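Local structure of E1 (Kluyveromyces marxianus, 3VX6) at residues 17-22 / 136-141; 81-86 / 125-130. The protein is the N-terminal domain of an E1-like enzyme that activates the ubiquitin-like proteins ATG12 and ATG8 for their conjugation in autophagy and the cytoplasm-to-vacuole transport pathway. All blocks are in the same frame, centred on the assembly; numbering follows the deposited sequence.

Contact 1 (17-22 / 136-141); sequences SFVDSS and FYYWIC
Val-19 and Tyr-138 reach toward each other tip to tip, joining two layers: the axes of segments 17-19 and 136-141 come no closer than 9.1 Å, too distant for backbone pairing, and their directions differ by 143°. Tyr-138 CG lies between the backbone N and the carbonyl carbon (chi1 63°), and the ring beyond it reaches Val-19, whose CG1 is 3.6 Å from Tyr-138 CE2. Beside this pair Ile-140 slides past Val-19 in the opposite sense: CD1, at the end of its extended chain, lies 4.0 Å from Val-19 CG1 and also meets Ser-17 CB. Ser-17 OG sits at the ring edge, 4.2 Å from Tyr-138 CE2, yet its main bond is to Glu-263, with a weaker one to Lys-273. An alanine in place of Tyr-138 would probably open a gap beneath Val-19 and leave Phe-24 without its edge-to-face partner. Ser-17, Tyr-138 and Ile-140 are buried where the segments pack, whereas Phe-18, directed away, and Asp-20, the N-cap of helix 21-33, are solvent-exposed. Strand 16-19 pairs in parallel with strand 59-62, whose Leu-62 touches Val-19 and Ile-140. Strand 135-144 belongs instead to the mixed sheet, where Met-125 and Ser-127 of strand 123-130 and Lys-273 and Ile-275 of strand 273-275 flank Tyr-138, and Phe-24 of helix 21-33 meets its ring edge-to-face.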
ATOM      1  N   SER A  17      -0.429   5.595  -9.632  1.00 44.31           N
ATOM      2  CA  SER A  17      -0.697   6.943  -9.178  1.00 45.19           C
ATOM      3  C   SER A  17      -1.487   7.740 -10.201  1.00 47.08           C
ATOM      4  O   SER A  17      -1.424   7.503 -11.416  1.00 46.81           O
ATOM      5  CB  SER A  17       0.605   7.679  -8.840  1.00 43.96           C
ATOM      6  OG  SER A  17       1.365   7.972  -9.995  1.00 43.41           O
ATOM      7  N   PHE A  18      -2.260   8.675  -9.681  1.00 48.55           N
ATOM      8  CA  PHE A  18      -3.053   9.559 -10.504  1.00 50.14           C
ATOM      9  C   PHE A  18      -3.019  10.869  -9.802  1.00 48.91           C
ATOM     10  O   PHE A  18      -3.853  11.146  -8.936  1.00 49.13           O
ATOM     11  CB  PHE A  18      -4.485   9.064 -10.628  1.00 52.72           C
ATOM     12  CG  PHE A  18      -4.679   8.140 -11.770  1.00 54.81           C
ATOM     13  CD1 PHE A  18      -4.709   8.639 -13.068  1.00 55.19           C
ATOM     14  CD2 PHE A  18      -4.751   6.771 -11.567  1.00 55.05           C
ATOM     15  CE1 PHE A  18      -4.805   7.791 -14.151  1.00 56.91           C
ATOM     16  CE2 PHE A  18      -4.845   5.912 -12.639  1.00 57.61           C
ATOM     17  CZ  PHE A  18      -4.872   6.421 -13.942  1.00 58.48           C
ATOM     18  N   VAL A  19      -2.018  11.665 -10.148  1.00 47.83           N
ATOM     19  CA  VAL A  19      -1.884  12.958  -9.521  1.00 46.69           C
ATOM     20  C   VAL A  19      -2.424  14.042 -10.440  1.00 45.49           C
ATOM     21  O   VAL A  19      -1.769  14.474 -11.394  1.00 43.38           O
ATOM     22  CB  VAL A  19      -0.418  13.236  -9.133  1.00 46.46           C
ATOM     23  CG1 VAL A  19       0.126  12.068  -8.335  1.00 47.02           C
ATOM     24  CG2 VAL A  19       0.427  13.448 -10.366  1.00 49.53           C
ATOM     25  N   ASP A  20      -3.654  14.452 -10.157  1.00 45.53           N
ATOM     26  CA  ASP A  20      -4.282  15.513 -10.917  1.00 47.67           C
ATOM     27  C   ASP A  20      -3.408  16.738 -10.666  1.00 47.60           C
ATOM     28  O   ASP A  20      -2.816  16.870  -9.588  1.00 44.35           O
ATOM     29  CB  ASP A  20      -5.704  15.773 -10.402  1.00 50.01           C
ATOM     30  CG  ASP A  20      -6.453  16.788 -11.247  1.00 52.39           C
ATOM     31  OD1 ASP A  20      -5.974  17.939 -11.371  1.00 54.79           O
ATOM     32  OD2 ASP A  20      -7.522  16.433 -11.793  1.00 53.83           O
ATOM     33  N   SER A  21      -3.316  17.624 -11.656  1.00 47.29           N
ATOM     34  CA  SER A  21      -2.507  18.826 -11.495  1.00 47.00           C
ATOM     35  C   SER A  21      -2.941  19.532 -10.214  1.00 44.89           C
ATOM     36  O   SER A  21      -2.152  20.249  -9.600  1.00 43.44           O
ATOM     37  CB  SER A  21      -2.672  19.761 -12.699  1.00 46.85           C
ATOM     38  OG  SER A  21      -3.967  20.329 -12.743  1.00 49.55           O
ATOM     39  N   SER A  22      -4.183  19.287  -9.802  1.00 44.16           N
ATOM     40  CA  SER A  22      -4.736  19.890  -8.595  1.00 44.49           C
ATOM     41  C   SER A  22      -4.020  19.446  -7.327  1.00 46.29           C
ATOM     42  O   SER A  22      -4.193  20.055  -6.270  1.00 48.58           O
ATOM     43  CB  SER A  22      -6.220  19.561  -8.468  1.00 43.14           C
ATOM     44  OG  SER A  22      -6.423  18.210  -8.125  1.00 43.89           O
ATOM     45  N   PHE A 136       6.907  19.661 -11.866  1.00 62.88           N
ATOM     46  CA  PHE A 136       6.800  18.880 -10.643  1.00 60.36           C
ATOM     47  C   PHE A 136       7.300  17.465 -10.771  1.00 57.86           C
ATOM     48  O   PHE A 136       6.632  16.626 -11.351  1.00 56.57           O
ATOM     49  CB  PHE A 136       5.353  18.859 -10.183  1.00 60.59           C
ATOM     50  CG  PHE A 136       4.808  20.213  -9.917  1.00 63.37           C
ATOM     51  CD1 PHE A 136       4.735  20.706  -8.616  1.00 64.56           C
ATOM     52  CD2 PHE A 136       4.418  21.031 -10.971  1.00 63.59           C
ATOM     53  CE1 PHE A 136       4.285  21.995  -8.367  1.00 63.49           C
ATOM     54  CE2 PHE A 136       3.968  22.321 -10.734  1.00 64.02           C
ATOM     55  CZ  PHE A 136       3.902  22.805  -9.426  1.00 64.08           C
ATOM     56  N   TYR A 137       8.475  17.209 -10.207  1.00 55.83           N
ATOM     57  CA  TYR A 137       9.077  15.889 -10.226  1.00 53.82           C
ATOM     58  C   TYR A 137       8.566  15.120  -9.004  1.00 53.14           C
ATOM     59  O   TYR A 137       8.577  15.640  -7.893  1.00 54.36           O
ATOM     60  CB  TYR A 137      10.595  16.025 -10.157  1.00 54.13           C
ATOM     61  CG  TYR A 137      11.167  16.958 -11.205  1.00 57.79           C
ATOM     62  CD1 TYR A 137      11.906  16.465 -12.283  1.00 58.56           C
ATOM     63  CD2 TYR A 137      10.940  18.338 -11.138  1.00 59.37           C
ATOM     64  CE1 TYR A 137      12.405  17.324 -13.273  1.00 59.87           C
ATOM     65  CE2 TYR A 137      11.433  19.206 -12.125  1.00 59.38           C
ATOM     66  CZ  TYR A 137      12.160  18.690 -13.185  1.00 59.98           C
ATOM     67  OH  TYR A 137      12.614  19.532 -14.169  1.00 61.34           O
ATOM     68  N   TYR A 138       8.089  13.898  -9.196  1.00 50.59           N
ATOM     69  CA  TYR A 138       7.622  13.121  -8.059  1.00 48.54           C
ATOM     70  C   TYR A 138       7.787  11.638  -8.262  1.00 47.37           C
ATOM     71  O   TYR A 138       7.988  11.157  -9.379  1.00 46.04           O
ATOM     72  CB  TYR A 138       6.164  13.401  -7.745  1.00 49.18           C
ATOM     73  CG  TYR A 138       5.220  13.014  -8.841  1.00 50.47           C
ATOM     74  CD1 TYR A 138       5.198  13.724 -10.034  1.00 50.36           C
ATOM     75  CD2 TYR A 138       4.310  11.967  -8.669  1.00 51.95           C
ATOM     76  CE1 TYR A 138       4.295  13.415 -11.031  1.00 53.71           C
ATOM     77  CE2 TYR A 138       3.392  11.645  -9.663  1.00 52.78           C
ATOM     78  CZ  TYR A 138       3.391  12.378 -10.846  1.00 53.85           C
ATOM     79  OH  TYR A 138       2.493  12.099 -11.853  1.00 53.15           O
ATOM     80  N   TRP A 139       7.693  10.917  -7.154  1.00 44.65           N
ATOM     81  CA  TRP A 139       7.840   9.487  -7.172  1.00 41.02           C
ATOM     82  C   TRP A 139       7.047   8.900  -6.025  1.00 40.43           C
ATOM     83  O   TRP A 139       7.281   9.227  -4.857  1.00 39.25           O
ATOM     84  CB  TRP A 139       9.305   9.126  -7.019  1.00 39.97           C
ATOM     85  CG  TRP A 139       9.644   7.833  -7.645  1.00 41.16           C
ATOM     86  CD1 TRP A 139       8.773   6.885  -8.100  1.00 40.69           C
ATOM     87  CD2 TRP A 139      10.955   7.338  -7.917  1.00 41.61           C
ATOM     88  NE1 TRP A 139       9.463   5.834  -8.641  1.00 40.93           N
ATOM     89  CE2 TRP A 139      10.806   6.086  -8.542  1.00 40.25           C
ATOM     90  CE3 TRP A 139      12.245   7.833  -7.691  1.00 41.50           C
ATOM     91  CZ2 TRP A 139      11.898   5.318  -8.947  1.00 40.52           C
ATOM     92  CZ3 TRP A 139      13.330   7.069  -8.094  1.00 41.27           C
ATOM     93  CH2 TRP A 139      13.149   5.824  -8.716  1.00 39.44           C
ATOM     94  N   ILE A 140       6.099   8.035  -6.356  1.00 39.76           N
ATOM     95  CA  ILE A 140       5.286   7.414  -5.332  1.00 38.78           C
ATOM     96  C   ILE A 140       5.697   5.967  -5.182  1.00 39.36           C
ATOM     97  O   ILE A 140       6.156   5.336  -6.141  1.00 39.97           O
ATOM     98  CB  ILE A 140       3.793   7.475  -5.685  1.00 37.62           C
ATOM     99  CG1 ILE A 140       3.375   8.931  -5.904  1.00 36.75           C
ATOM    100  CG2 ILE A 140       2.971   6.855  -4.568  1.00 36.03           C
ATOM    101  CD1 ILE A 140       1.907   9.120  -6.257  1.00 35.47           C
ATOM    102  N   CYS A 141       5.563   5.459  -3.960  1.00 38.24           N
ATOM    103  CA  CYS A 141       5.883   4.074  -3.663  1.00 37.15           C
ATOM    104  C   CYS A 141       4.937   3.600  -2.578  1.00 37.09           C
ATOM    105  O   CYS A 141       4.504   4.373  -1.727  1.00 35.19           O
ATOM    106  CB  CYS A 141       7.328   3.917  -3.179  1.00 36.53           C
ATOM    107  SG  CYS A 141       7.627   4.322  -1.434  1.00 37.44           S
TER

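Contact 2 (81-86 / 125-130); sequences GYLLNF and MISFAD
Residues Leu-83 to Asn-85 pair in parallel with Met-125 to Ser-127, the strand segments meeting at 34° in a ladder of backbone hydrogen bonds: Met-125 N to Tyr-82 O, Leu-84 N to Met-125 O, Ser-127 N to Leu-84 O and Phe-86 N to Ser-127 O. On one face lie Leu-83, Asn-85, Met-125 and Ser-127. Asn-85 CG is anti to the backbone N (chi1 -179°), and the amide accepts from Ser-127 OG at 2.7 Å through a lone pair of OD1, in the plane of the carbonyl. Its ND2 bonds to Asp-40, so both ends of this buried amide are held and its rotation is fixed. Leu-83 CD1 packs against the Met-125 side chain, 3.6 Å from its CG, while the bend of the methionine at chi3 (139°) brings CE alongside the same methyl at 3.6 Å. The opposite face is more aromatic. Phe-86 CE2 approaches Ile-126 CB to 3.6 Å, the two side chains crossing obliquely, and Leu-84 CD2 stands over one face of the Phe-86 ring, offset toward its rim. Leu-84 CB also packs against Ile-126 CG2 at 3.8 Å. Farther on, Phe-86 O lies in the plane of the Phe-128 ring at its edge, 3.4 Å from CD2 of that ring. Helices 89-94 and 97-114 link the two strands in a beta-alpha-beta connection; Phe-92 of helix 89-94 touches Phe-86, Ile-126 and Phe-128, whereas Phe-23, Leu-27 and Lys-31 of helix 21-33 meet the Asn-85 face.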
ATOM      1  N   GLY A  81      -1.350   7.970   3.435  1.00 43.55           N
ATOM      2  CA  GLY A  81      -0.053   7.888   2.802  1.00 43.06           C
ATOM      3  C   GLY A  81       0.794   9.003   3.356  1.00 42.33           C
ATOM      4  O   GLY A  81       0.365   9.716   4.263  1.00 42.21           O
ATOM      5  N   TYR A  82       1.996   9.157   2.820  1.00 41.64           N
ATOM      6  CA  TYR A  82       2.887  10.202   3.278  1.00 42.25           C
ATOM      7  C   TYR A  82       3.653  10.791   2.108  1.00 39.92           C
ATOM      8  O   TYR A  82       4.049  10.086   1.180  1.00 37.54           O
ATOM      9  CB  TYR A  82       3.856   9.649   4.344  1.00 45.81           C
ATOM     10  CG  TYR A  82       3.139   9.119   5.578  1.00 51.38           C
ATOM     11  CD1 TYR A  82       2.489   9.987   6.472  1.00 52.84           C
ATOM     12  CD2 TYR A  82       3.025   7.740   5.801  1.00 53.55           C
ATOM     13  CE1 TYR A  82       1.735   9.490   7.548  1.00 54.29           C
ATOM     14  CE2 TYR A  82       2.277   7.233   6.867  1.00 54.37           C
ATOM     15  CZ  TYR A  82       1.632   8.104   7.733  1.00 55.75           C
ATOM     16  OH  TYR A  82       0.869   7.571   8.758  1.00 57.17           O
ATOM     17  N   LEU A  83       3.833  12.103   2.140  1.00 37.95           N
ATOM     18  CA  LEU A  83       4.577  12.768   1.089  1.00 36.45           C
ATOM     19  C   LEU A  83       5.873  13.333   1.658  1.00 35.03           C
ATOM     20  O   LEU A  83       5.918  13.803   2.784  1.00 34.64           O
ATOM     21  CB  LEU A  83       3.741  13.888   0.462  1.00 35.18           C
ATOM     22  CG  LEU A  83       4.475  14.896  -0.435  1.00 34.04           C
ATOM     23  CD1 LEU A  83       4.981  14.232  -1.696  1.00 30.23           C
ATOM     24  CD2 LEU A  83       3.523  16.040  -0.774  1.00 32.61           C
ATOM     25  N   LEU A  84       6.937  13.237   0.877  1.00 34.93           N
ATOM     26  CA  LEU A  84       8.220  13.776   1.266  1.00 36.03           C
ATOM     27  C   LEU A  84       8.653  14.649   0.088  1.00 37.17           C
ATOM     28  O   LEU A  84       9.369  14.200  -0.799  1.00 38.68           O
ATOM     29  CB  LEU A  84       9.242  12.662   1.491  1.00 34.46           C
ATOM     30  CG  LEU A  84      10.503  13.050   2.284  1.00 34.70           C
ATOM     31  CD1 LEU A  84      11.670  12.239   1.760  1.00 34.98           C
ATOM     32  CD2 LEU A  84      10.819  14.528   2.162  1.00 32.51           C
ATOM     33  N   ASN A  85       8.199  15.896   0.074  1.00 38.14           N
ATOM     34  CA  ASN A  85       8.562  16.805  -0.996  1.00 38.44           C
ATOM     35  C   ASN A  85       9.919  17.466  -0.754  1.00 38.78           C
ATOM     36  O   ASN A  85      10.058  18.312   0.138  1.00 36.74           O
ATOM     37  CB  ASN A  85       7.515  17.908  -1.152  1.00 40.69           C
ATOM     38  CG  ASN A  85       7.859  18.868  -2.283  1.00 42.45           C
ATOM     39  OD1 ASN A  85       7.811  18.490  -3.455  1.00 44.50           O
ATOM     40  ND2 ASN A  85       8.229  20.104  -1.937  1.00 41.18           N
ATOM     41  N   PHE A  86      10.908  17.081  -1.557  1.00 39.05           N
ATOM     42  CA  PHE A  86      12.245  17.655  -1.478  1.00 39.67           C
ATOM     43  C   PHE A  86      12.223  19.109  -1.963  1.00 41.17           C
ATOM     44  O   PHE A  86      11.398  19.493  -2.804  1.00 41.52           O
ATOM     45  CB  PHE A  86      13.214  16.825  -2.314  1.00 38.24           C
ATOM     46  CG  PHE A  86      13.490  15.486  -1.726  1.00 38.26           C
ATOM     47  CD1 PHE A  86      14.246  15.373  -0.562  1.00 39.01           C
ATOM     48  CD2 PHE A  86      12.939  14.339  -2.286  1.00 37.79           C
ATOM     49  CE1 PHE A  86      14.448  14.136   0.040  1.00 38.07           C
ATOM     50  CE2 PHE A  86      13.129  13.103  -1.696  1.00 37.41           C
ATOM     51  CZ  PHE A  86      13.889  13.001  -0.524  1.00 39.04           C
ATOM     52  N   MET A 125       5.237   9.300  -1.026  1.00 38.19           N
ATOM     53  CA  MET A 125       5.562   9.989  -2.251  1.00 38.46           C
ATOM     54  C   MET A 125       6.705  10.940  -1.993  1.00 35.89           C
ATOM     55  O   MET A 125       6.705  11.637  -0.998  1.00 35.92           O
ATOM     56  CB  MET A 125       4.340  10.770  -2.743  1.00 39.76           C
ATOM     57  CG  MET A 125       4.560  11.505  -4.042  1.00 42.09           C
ATOM     58  SD  MET A 125       3.106  12.429  -4.550  1.00 45.30           S
ATOM     59  CE  MET A 125       3.896  13.921  -5.138  1.00 43.31           C
ATOM     60  N   ILE A 126       7.711  10.925  -2.849  1.00 35.12           N
ATOM     61  CA  ILE A 126       8.789  11.881  -2.695  1.00 36.32           C
ATOM     62  C   ILE A 126       8.582  12.761  -3.907  1.00 37.84           C
ATOM     63  O   ILE A 126       8.113  12.299  -4.950  1.00 39.81           O
ATOM     64  CB  ILE A 126      10.199  11.250  -2.727  1.00 35.57           C
ATOM     65  CG1 ILE A 126      10.373  10.382  -3.978  1.00 34.75           C
ATOM     66  CG2 ILE A 126      10.443  10.492  -1.422  1.00 35.27           C
ATOM     67  CD1 ILE A 126      11.796   9.874  -4.203  1.00 31.54           C
ATOM     68  N   SER A 127       8.890  14.036  -3.780  1.00 38.64           N
ATOM     69  CA  SER A 127       8.679  14.921  -4.902  1.00 38.86           C
ATOM     70  C   SER A 127       9.525  16.159  -4.813  1.00 39.86           C
ATOM     71  O   SER A 127      10.189  16.423  -3.813  1.00 39.21           O
ATOM     72  CB  SER A 127       7.199  15.329  -4.987  1.00 38.93           C
ATOM     73  OG  SER A 127       6.776  16.060  -3.841  1.00 34.59           O
ATOM     74  N   PHE A 128       9.510  16.899  -5.905  1.00 41.28           N
ATOM     75  CA  PHE A 128      10.211  18.148  -5.999  1.00 42.76           C
ATOM     76  C   PHE A 128       9.286  19.000  -6.812  1.00 43.53           C
ATOM     77  O   PHE A 128       9.051  18.736  -7.996  1.00 42.04           O
ATOM     78  CB  PHE A 128      11.534  18.023  -6.735  1.00 44.34           C
ATOM     79  CG  PHE A 128      12.184  19.348  -6.988  1.00 46.62           C
ATOM     80  CD1 PHE A 128      12.606  19.704  -8.268  1.00 46.07           C
ATOM     81  CD2 PHE A 128      12.340  20.264  -5.947  1.00 46.57           C
ATOM     82  CE1 PHE A 128      13.170  20.946  -8.506  1.00 46.70           C
ATOM     83  CE2 PHE A 128      12.901  21.506  -6.178  1.00 46.90           C
ATOM     84  CZ  PHE A 128      13.319  21.849  -7.462  1.00 46.94           C
ATOM     85  N   ALA A 129       8.717  19.998  -6.158  1.00 46.59           N
ATOM     86  CA  ALA A 129       7.817  20.901  -6.833  1.00 49.37           C
ATOM     87  C   ALA A 129       8.670  22.093  -7.210  1.00 52.07           C
ATOM     88  O   ALA A 129       9.075  22.881  -6.348  1.00 53.03           O
ATOM     89  CB  ALA A 129       6.686  21.313  -5.907  1.00 47.74           C
ATOM     90  N   ASP A 130       8.989  22.184  -8.498  1.00 55.10           N
ATOM     91  CA  ASP A 130       9.785  23.291  -9.010  1.00 58.04           C
ATOM     92  C   ASP A 130       8.809  24.406  -9.337  1.00 58.66           C
ATOM     93  O   ASP A 130       8.378  24.564 -10.475  1.00 59.17           O
ATOM     94  CB  ASP A 130      10.541  22.879 -10.271  1.00 59.54           C
ATOM     95  CG  ASP A 130      11.440  23.978 -10.785  1.00 62.64           C
ATOM     96  OD1 ASP A 130      12.168  23.736 -11.775  1.00 64.31           O
ATOM     97  OD2 ASP A 130      11.418  25.083 -10.192  1.00 63.69           O
TER

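Overall arrangement
The centres of the two contacts are about 9 Å apart, on the same side of the chain's centre. Along the chain, contact 2 is nested within the loop closed by contact 1, the segments following in the order 17-22, 81-86, 125-130, 136-141. Strands 123-130 and 135-144 are consecutive antiparallel neighbours of one mixed sheet, joined by probable hydrogen bonds from Phe-128 N to Tyr-137 O and from Trp-139 N to Ile-126 O, with Ile-140 packed on Met-125. Contact 2 thus builds the sheet laterally, while contact 1 stacks the N-terminal strand 16-19 on it. Helix 21-33 touches both contacts, which thus lie in one packed region joining strand 16-19 and helix 21-33 to the mixed sheet.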